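PDB 4XHC: alpha-L-rhamnosidase from Klebsiella oxytoca, which hydrolyses terminal alpha-L-rhamnose residues from rhamnosides, as a glycoside hydrolase of family 78, and is seen here with rhamnose bound. Local coordinates for residues L306-D310 with V374-C378; L379-I383 with Y397-L401. All coordinates share one frame; numbering follows the deposited sequence.

From the N terminus, the chain first passes through 306-310 on helix 302-319, continues through helix 322-340, and returns through 374-378 on helix 368-389, where interaction 1 closes a loop of 63 intervening residues. The next residue, Leu379, opens interaction 2, whose two segments are separated by only 13 residues, helix 391-412 folding back on helix 368-389. The two contacts therefore follow in series, neither nested nor crossed, with centres about 10 Å apart. Helix 368-389 serves both. At the junction Val309 CG1 lies 3.6 Å from Ala382 N, and helix 322-340 touches Leu306 and Val309 as well as Leu379, Ala382 and Tyr397, tying four helices of the glycosidase domain together.

Interaction 1: L306-D310 with V374-C378; sequences LFFVD and VLIYC
Cys378 fills the tightly packed part of this buried contact, its sulfur lodged against both Leu306 and Phe307. Cys378 SG lies 3.4 Å from Leu306 O and 3.9 Å from Leu306 CB. Cys378 SG also meets Phe307 CD1 at 3.9 Å, an oblique sulfur-aromatic contact. With SG beside the Cys378 backbone N (chi1 -70°), the thiol turns into the gap between the helices. Further along the seam, Phe307 CE1 meets Val374 CG1 at 3.9 Å, the valine standing roughly perpendicular to the phenylalanine side chain, while a methyl pair, Leu306 CD1 and Leu375 CD1, packs at 4.1 Å. The helices belong to the six-hairpin glycosidase domain, an (alpha/alpha)6 barrel in this family; their axes run in roughly the same direction here, 33° apart, and the side chain of Phe307 is about 9 Å from the bound rhamnose. The looser side is polar. There Tyr377, partly exposed, presents the edge of its ring to Asp310, with Tyr377 CE1 3.7 Å from Asp310 OD2 and the carboxylate turned 81° from the ring plane. The strong partner of that carboxylate is Arg251, which forms a salt bridge with OD2 and a cation-pi contact with Phe307.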
ATOM      1  N   LEU A 306      27.545   0.790 -30.758  1.00 47.48           N
ATOM      2  CA  LEU A 306      28.188   1.694 -31.708  1.00 47.60           C
ATOM      3  C   LEU A 306      27.878   3.167 -31.448  1.00 47.07           C
ATOM      4  O   LEU A 306      28.683   4.029 -31.783  1.00 48.45           O
ATOM      5  CB  LEU A 306      27.782   1.349 -33.137  1.00 47.56           C
ATOM      6  CG  LEU A 306      28.450   0.106 -33.707  1.00 50.02           C
ATOM      7  CD1 LEU A 306      27.641  -0.457 -34.865  1.00 50.43           C
ATOM      8  CD2 LEU A 306      29.881   0.408 -34.134  1.00 51.77           C
ATOM      9  N   PHE A 307      26.717   3.458 -30.862  1.00 46.13           N
ATOM     10  CA  PHE A 307      26.333   4.838 -30.593  1.00 46.40           C
ATOM     11  C   PHE A 307      27.196   5.482 -29.519  1.00 46.59           C
ATOM     12  O   PHE A 307      27.249   6.707 -29.434  1.00 47.29           O
ATOM     13  CB  PHE A 307      24.853   4.964 -30.204  1.00 46.65           C
ATOM     14  CG  PHE A 307      23.880   4.729 -31.338  1.00 45.99           C
ATOM     15  CD1 PHE A 307      24.176   5.096 -32.639  1.00 46.75           C
ATOM     16  CD2 PHE A 307      22.635   4.180 -31.076  1.00 46.79           C
ATOM     17  CE1 PHE A 307      23.265   4.878 -33.660  1.00 47.85           C
ATOM     18  CE2 PHE A 307      21.714   3.969 -32.091  1.00 46.48           C
ATOM     19  CZ  PHE A 307      22.031   4.315 -33.386  1.00 46.67           C
ATOM     20  N   PHE A 308      27.883   4.677 -28.719  1.00 46.20           N
ATOM     21  CA  PHE A 308      28.877   5.222 -27.808  1.00 49.33           C
ATOM     22  C   PHE A 308      29.855   6.126 -28.564  1.00 52.34           C
ATOM     23  O   PHE A 308      30.243   7.192 -28.072  1.00 55.09           O
ATOM     24  CB  PHE A 308      29.645   4.104 -27.103  1.00 50.18           C
ATOM     25  CG  PHE A 308      30.544   4.591 -26.002  1.00 51.45           C
ATOM     26  CD1 PHE A 308      30.059   4.737 -24.709  1.00 51.77           C
ATOM     27  CD2 PHE A 308      31.870   4.920 -26.258  1.00 52.27           C
ATOM     28  CE1 PHE A 308      30.885   5.194 -23.693  1.00 53.03           C
ATOM     29  CE2 PHE A 308      32.697   5.378 -25.248  1.00 53.20           C
ATOM     30  CZ  PHE A 308      32.206   5.512 -23.964  1.00 53.51           C
ATOM     31  N   VAL A 309      30.233   5.713 -29.769  1.00 52.64           N
ATOM     32  CA  VAL A 309      31.162   6.491 -30.572  1.00 55.56           C
ATOM     33  C   VAL A 309      30.562   7.841 -30.930  1.00 56.58           C
ATOM     34  O   VAL A 309      31.242   8.870 -30.805  1.00 58.01           O
ATOM     35  CB  VAL A 309      31.546   5.777 -31.881  1.00 56.10           C
ATOM     36  CG1 VAL A 309      32.499   6.638 -32.703  1.00 57.02           C
ATOM     37  CG2 VAL A 309      32.166   4.420 -31.588  1.00 57.42           C
ATOM     38  N   ASP A 310      29.308   7.848 -31.387  1.00 54.45           N
ATOM     39  CA  ASP A 310      28.709   9.099 -31.850  1.00 55.92           C
ATOM     40  C   ASP A 310      28.435  10.048 -30.676  1.00 57.19           C
ATOM     41  O   ASP A 310      28.602  11.263 -30.813  1.00 59.47           O
ATOM     42  CB  ASP A 310      27.447   8.860 -32.693  1.00 54.43           C
ATOM     43  CG  ASP A 310      26.992  10.121 -33.465  1.00 55.29           C
ATOM     44  OD1 ASP A 310      27.822  10.830 -34.089  1.00 55.89           O
ATOM     45  OD2 ASP A 310      25.781  10.406 -33.444  1.00 52.54           O
ATOM     46  N   VAL A 374      24.090   1.823 -39.762  1.00 46.44           N
ATOM     47  CA  VAL A 374      24.532   2.319 -38.467  1.00 47.58           C
ATOM     48  C   VAL A 374      26.035   2.099 -38.313  1.00 49.19           C
ATOM     49  O   VAL A 374      26.744   2.956 -37.795  1.00 53.12           O
ATOM     50  CB  VAL A 374      23.738   1.676 -37.313  1.00 47.23           C
ATOM     51  CG1 VAL A 374      24.381   1.984 -35.966  1.00 46.95           C
ATOM     52  CG2 VAL A 374      22.297   2.176 -37.331  1.00 46.45           C
ATOM     53  N   LEU A 375      26.516   0.960 -38.781  1.00 48.76           N
ATOM     54  CA  LEU A 375      27.934   0.654 -38.720  1.00 49.77           C
ATOM     55  C   LEU A 375      28.748   1.679 -39.503  1.00 51.02           C
ATOM     56  O   LEU A 375      29.742   2.203 -39.007  1.00 51.83           O
ATOM     57  CB  LEU A 375      28.191  -0.755 -39.269  1.00 50.37           C
ATOM     58  CG  LEU A 375      29.650  -1.203 -39.324  1.00 50.86           C
ATOM     59  CD1 LEU A 375      30.291  -1.091 -37.950  1.00 50.61           C
ATOM     60  CD2 LEU A 375      29.732  -2.624 -39.851  1.00 51.77           C
ATOM     61  N   ILE A 376      28.320   1.954 -40.729  1.00 51.34           N
ATOM     62  CA  ILE A 376      29.017   2.903 -41.597  1.00 51.58           C
ATOM     63  C   ILE A 376      28.957   4.324 -41.029  1.00 51.45           C
ATOM     64  O   ILE A 376      29.921   5.076 -41.115  1.00 52.76           O
ATOM     65  CB  ILE A 376      28.423   2.887 -43.020  1.00 51.70           C
ATOM     66  CG1 ILE A 376      28.709   1.541 -43.688  1.00 51.91           C
ATOM     67  CG2 ILE A 376      28.993   4.026 -43.860  1.00 53.43           C
ATOM     68  CD1 ILE A 376      27.914   1.301 -44.952  1.00 52.11           C
ATOM     69  N   TYR A 377      27.815   4.681 -40.455  1.00 51.08           N
ATOM     70  CA  TYR A 377      27.633   5.989 -39.828  1.00 52.02           C
ATOM     71  C   TYR A 377      28.603   6.184 -38.665  1.00 53.26           C
ATOM     72  O   TYR A 377      29.230   7.241 -38.542  1.00 53.26           O
ATOM     73  CB  TYR A 377      26.183   6.134 -39.330  1.00 50.92           C
ATOM     74  CG  TYR A 377      25.859   7.485 -38.736  1.00 50.30           C
ATOM     75  CD1 TYR A 377      26.037   7.724 -37.384  1.00 50.47           C
ATOM     76  CD2 TYR A 377      25.366   8.521 -39.529  1.00 50.60           C
ATOM     77  CE1 TYR A 377      25.750   8.961 -36.837  1.00 52.05           C
ATOM     78  CE2 TYR A 377      25.071   9.756 -38.992  1.00 51.23           C
ATOM     79  CZ  TYR A 377      25.266   9.969 -37.645  1.00 52.70           C
ATOM     80  OH  TYR A 377      24.984  11.188 -37.085  1.00 54.52           O
ATOM     81  N   CYS A 378      28.727   5.158 -37.823  1.00 53.49           N
ATOM     82  CA  CYS A 378      29.539   5.251 -36.608  1.00 54.24           C
ATOM     83  C   CYS A 378      31.037   5.040 -36.878  1.00 53.73           C
ATOM     84  O   CYS A 378      31.891   5.649 -36.231  1.00 53.79           O
ATOM     85  CB  CYS A 378      28.995   4.304 -35.530  1.00 54.76           C
ATOM     86  SG  CYS A 378      27.384   4.828 -34.843  1.00 60.35           S
TER

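Interaction 2: L379-I383 with Y397-L401; sequences LQRAI and YRQRL
Leu379 and Ile383 press against the helical turn in which Tyr397 O accepts a 2.9 Å hydrogen bond from Leu401 N. Leu379 CD2 comes within 3.7 Å of Leu401 N, and Ile383 CD1 within 3.8 Å of Tyr397 O, so apolar branches flank both ends of this backbone bond. The two methyls of Leu379 have separate targets. While Leu379 CD2 packs on the backbone turn and on Leu401 CD1, the other methyl, CD1, sits over one face of the Tyr397 ring, a CH-pi contact with CD1 4.1 Å from the ring centroid and 17° off its normal. Leu379 CG stands anti to the backbone N (chi1 -173°), which carries the fork across to the facing helix. Ile383 approaches Tyr397 differently: Ile383 CG1 meets Tyr397 CB at 3.6 Å near the plane of the ring, at its edge, and the two side chains run antiparallel to each other. The helices, running antiparallel at 159°, are consecutive in the chain and pack as a pair within the six-hairpin glycosidase domain. Ala382 CB, 4.0 Å from Tyr397 CE2, approaches that ring obliquely, and Val336 of helix 322-340 packs on Leu379, Ala382 and Tyr397, widening the apolar layer to a third helix. At the other flank Leu401 CD2 is shared between Ile383 CD1, 4.0 Å away, and the amide end of Gln380, whose OE1 lies 3.6 Å from it. Toward solvent, exposed Arg398 passes at a slant over the end of Ile383, CG near CD1 and CG2, and NE lies obliquely beside CG2. Its guanidinium continues to Glu387, where NH2 makes a salt bridge with the carboxylate one turn beyond Ile383.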
ATOM      1  N   LEU A 379      31.362   4.224 -37.868  1.00 53.37           N
ATOM      2  CA  LEU A 379      32.751   4.115 -38.318  1.00 54.06           C
ATOM      3  C   LEU A 379      33.290   5.469 -38.776  1.00 54.63           C
ATOM      4  O   LEU A 379      34.406   5.839 -38.447  1.00 55.91           O
ATOM      5  CB  LEU A 379      32.869   3.102 -39.444  1.00 53.98           C
ATOM      6  CG  LEU A 379      34.285   2.785 -39.888  1.00 57.06           C
ATOM      7  CD1 LEU A 379      35.123   2.284 -38.728  1.00 58.20           C
ATOM      8  CD2 LEU A 379      34.253   1.748 -40.994  1.00 59.25           C
ATOM      9  N   GLN A 380      32.486   6.218 -39.522  1.00 54.60           N
ATOM     10  CA  GLN A 380      32.868   7.567 -39.962  1.00 56.09           C
ATOM     11  C   GLN A 380      33.265   8.469 -38.789  1.00 55.04           C
ATOM     12  O   GLN A 380      34.240   9.203 -38.877  1.00 55.78           O
ATOM     13  CB  GLN A 380      31.715   8.199 -40.757  1.00 56.09           C
ATOM     14  CG  GLN A 380      31.958   9.606 -41.304  1.00 57.24           C
ATOM     15  CD  GLN A 380      33.080   9.667 -42.316  1.00 57.63           C
ATOM     16  OE1 GLN A 380      32.843   9.617 -43.519  1.00 58.75           O
ATOM     17  NE2 GLN A 380      34.305   9.762 -41.834  1.00 58.28           N
ATOM     18  N   ARG A 381      32.507   8.408 -37.700  1.00 54.23           N
ATOM     19  CA  ARG A 381      32.824   9.204 -36.517  1.00 55.42           C
ATOM     20  C   ARG A 381      34.041   8.652 -35.792  1.00 55.36           C
ATOM     21  O   ARG A 381      34.816   9.418 -35.226  1.00 57.66           O
ATOM     22  CB  ARG A 381      31.635   9.293 -35.552  1.00 55.62           C
ATOM     23  CG  ARG A 381      30.648  10.403 -35.876  1.00 56.42           C
ATOM     24  CD  ARG A 381      29.667   9.962 -36.939  1.00 56.99           C
ATOM     25  NE  ARG A 381      28.945  11.084 -37.530  1.00 59.56           N
ATOM     26  CZ  ARG A 381      28.307  11.033 -38.699  1.00 59.62           C
ATOM     27  NH1 ARG A 381      28.277   9.918 -39.419  1.00 59.49           N
ATOM     28  NH2 ARG A 381      27.693  12.107 -39.158  1.00 59.85           N
ATOM     29  N   ALA A 382      34.206   7.331 -35.798  1.00 53.40           N
ATOM     30  CA  ALA A 382      35.424   6.720 -35.257  1.00 54.37           C
ATOM     31  C   ALA A 382      36.693   7.194 -35.997  1.00 56.83           C
ATOM     32  O   ALA A 382      37.760   7.304 -35.403  1.00 57.03           O
ATOM     33  CB  ALA A 382      35.318   5.203 -35.298  1.00 53.64           C
ATOM     34  N   ILE A 383      36.570   7.478 -37.289  1.00 58.03           N
ATOM     35  CA  ILE A 383      37.683   8.009 -38.069  1.00 61.23           C
ATOM     36  C   ILE A 383      38.009   9.421 -37.609  1.00 62.93           C
ATOM     37  O   ILE A 383      39.179   9.763 -37.420  1.00 65.08           O
ATOM     38  CB  ILE A 383      37.370   8.016 -39.577  1.00 62.24           C
ATOM     39  CG1 ILE A 383      37.322   6.586 -40.099  1.00 63.06           C
ATOM     40  CG2 ILE A 383      38.417   8.797 -40.361  1.00 65.13           C
ATOM     41  CD1 ILE A 383      36.627   6.457 -41.438  1.00 63.50           C
ATOM     42  N   TYR A 397      40.863   2.310 -41.030  1.00 68.52           N
ATOM     43  CA  TYR A 397      39.427   2.605 -40.920  1.00 67.16           C
ATOM     44  C   TYR A 397      38.849   3.257 -42.193  1.00 66.92           C
ATOM     45  O   TYR A 397      37.719   2.955 -42.580  1.00 65.64           O
ATOM     46  CB  TYR A 397      39.151   3.511 -39.712  1.00 67.86           C
ATOM     47  CG  TYR A 397      39.009   2.825 -38.357  1.00 67.67           C
ATOM     48  CD1 TYR A 397      39.226   1.450 -38.194  1.00 68.03           C
ATOM     49  CD2 TYR A 397      38.690   3.576 -37.220  1.00 67.36           C
ATOM     50  CE1 TYR A 397      39.100   0.844 -36.951  1.00 67.25           C
ATOM     51  CE2 TYR A 397      38.568   2.979 -35.972  1.00 67.29           C
ATOM     52  CZ  TYR A 397      38.772   1.612 -35.844  1.00 67.59           C
ATOM     53  OH  TYR A 397      38.645   1.014 -34.606  1.00 67.43           O
ATOM     54  N   ARG A 398      39.610   4.131 -42.851  1.00 69.20           N
ATOM     55  CA  ARG A 398      39.136   4.741 -44.105  1.00 70.38           C
ATOM     56  C   ARG A 398      38.947   3.727 -45.220  1.00 70.21           C
ATOM     57  O   ARG A 398      38.011   3.849 -46.012  1.00 66.67           O
ATOM     58  CB  ARG A 398      40.062   5.863 -44.592  1.00 74.79           C
ATOM     59  CG  ARG A 398      39.746   7.206 -43.958  1.00 77.07           C
ATOM     60  CD  ARG A 398      40.541   8.363 -44.554  1.00 80.85           C
ATOM     61  NE  ARG A 398      40.998   9.240 -43.474  1.00 83.91           N
ATOM     62  CZ  ARG A 398      42.257   9.339 -43.041  1.00 85.86           C
ATOM     63  NH1 ARG A 398      43.243   8.640 -43.603  1.00 85.84           N
ATOM     64  NH2 ARG A 398      42.536  10.161 -42.029  1.00 87.13           N
ATOM     65  N   GLN A 399      39.849   2.748 -45.295  1.00 74.13           N
ATOM     66  CA  GLN A 399      39.739   1.669 -46.283  1.00 76.92           C
ATOM     67  C   GLN A 399      38.539   0.800 -45.981  1.00 73.32           C
ATOM     68  O   GLN A 399      37.825   0.380 -46.881  1.00 73.17           O
ATOM     69  CB  GLN A 399      40.983   0.795 -46.291  1.00 81.39           C
ATOM     70  CG  GLN A 399      42.209   1.521 -46.780  1.00 88.78           C
ATOM     71  CD  GLN A 399      43.427   0.641 -46.755  1.00 95.81           C
ATOM     72  OE1 GLN A 399      43.631  -0.141 -47.676  1.00 97.94           O
ATOM     73  NE2 GLN A 399      44.258   0.774 -45.723  1.00 98.34           N
ATOM     74  N   ARG A 400      38.334   0.532 -44.702  1.00 70.85           N
ATOM     75  CA  ARG A 400      37.235  -0.296 -44.268  1.00 69.70           C
ATOM     76  C   ARG A 400      35.880   0.357 -44.551  1.00 65.71           C
ATOM     77  O   ARG A 400      34.928  -0.321 -44.945  1.00 63.71           O
ATOM     78  CB  ARG A 400      37.369  -0.586 -42.784  1.00 72.03           C
ATOM     79  CG  ARG A 400      36.619  -1.822 -42.345  1.00 76.99           C
ATOM     80  CD  ARG A 400      37.522  -3.034 -42.546  1.00 83.19           C
ATOM     81  NE  ARG A 400      37.085  -4.248 -41.852  1.00 88.44           N
ATOM     82  CZ  ARG A 400      36.018  -4.987 -42.164  1.00 93.01           C
ATOM     83  NH1 ARG A 400      35.216  -4.667 -43.186  1.00 92.82           N
ATOM     84  NH2 ARG A 400      35.751  -6.064 -41.424  1.00 95.12           N
ATOM     85  N   LEU A 401      35.802   1.672 -44.350  1.00 64.30           N
ATOM     86  CA  LEU A 401      34.603   2.449 -44.670  1.00 61.64           C
ATOM     87  C   LEU A 401      34.216   2.260 -46.136  1.00 64.04           C
ATOM     88  O   LEU A 401      33.041   2.086 -46.469  1.00 65.02           O
ATOM     89  CB  LEU A 401      34.837   3.937 -44.383  1.00 60.12           C
ATOM     90  CG  LEU A 401      33.601   4.845 -44.422  1.00 58.04           C
ATOM     91  CD1 LEU A 401      32.709   4.613 -43.208  1.00 54.78           C
ATOM     92  CD2 LEU A 401      34.010   6.307 -44.517  1.00 58.23           C
TER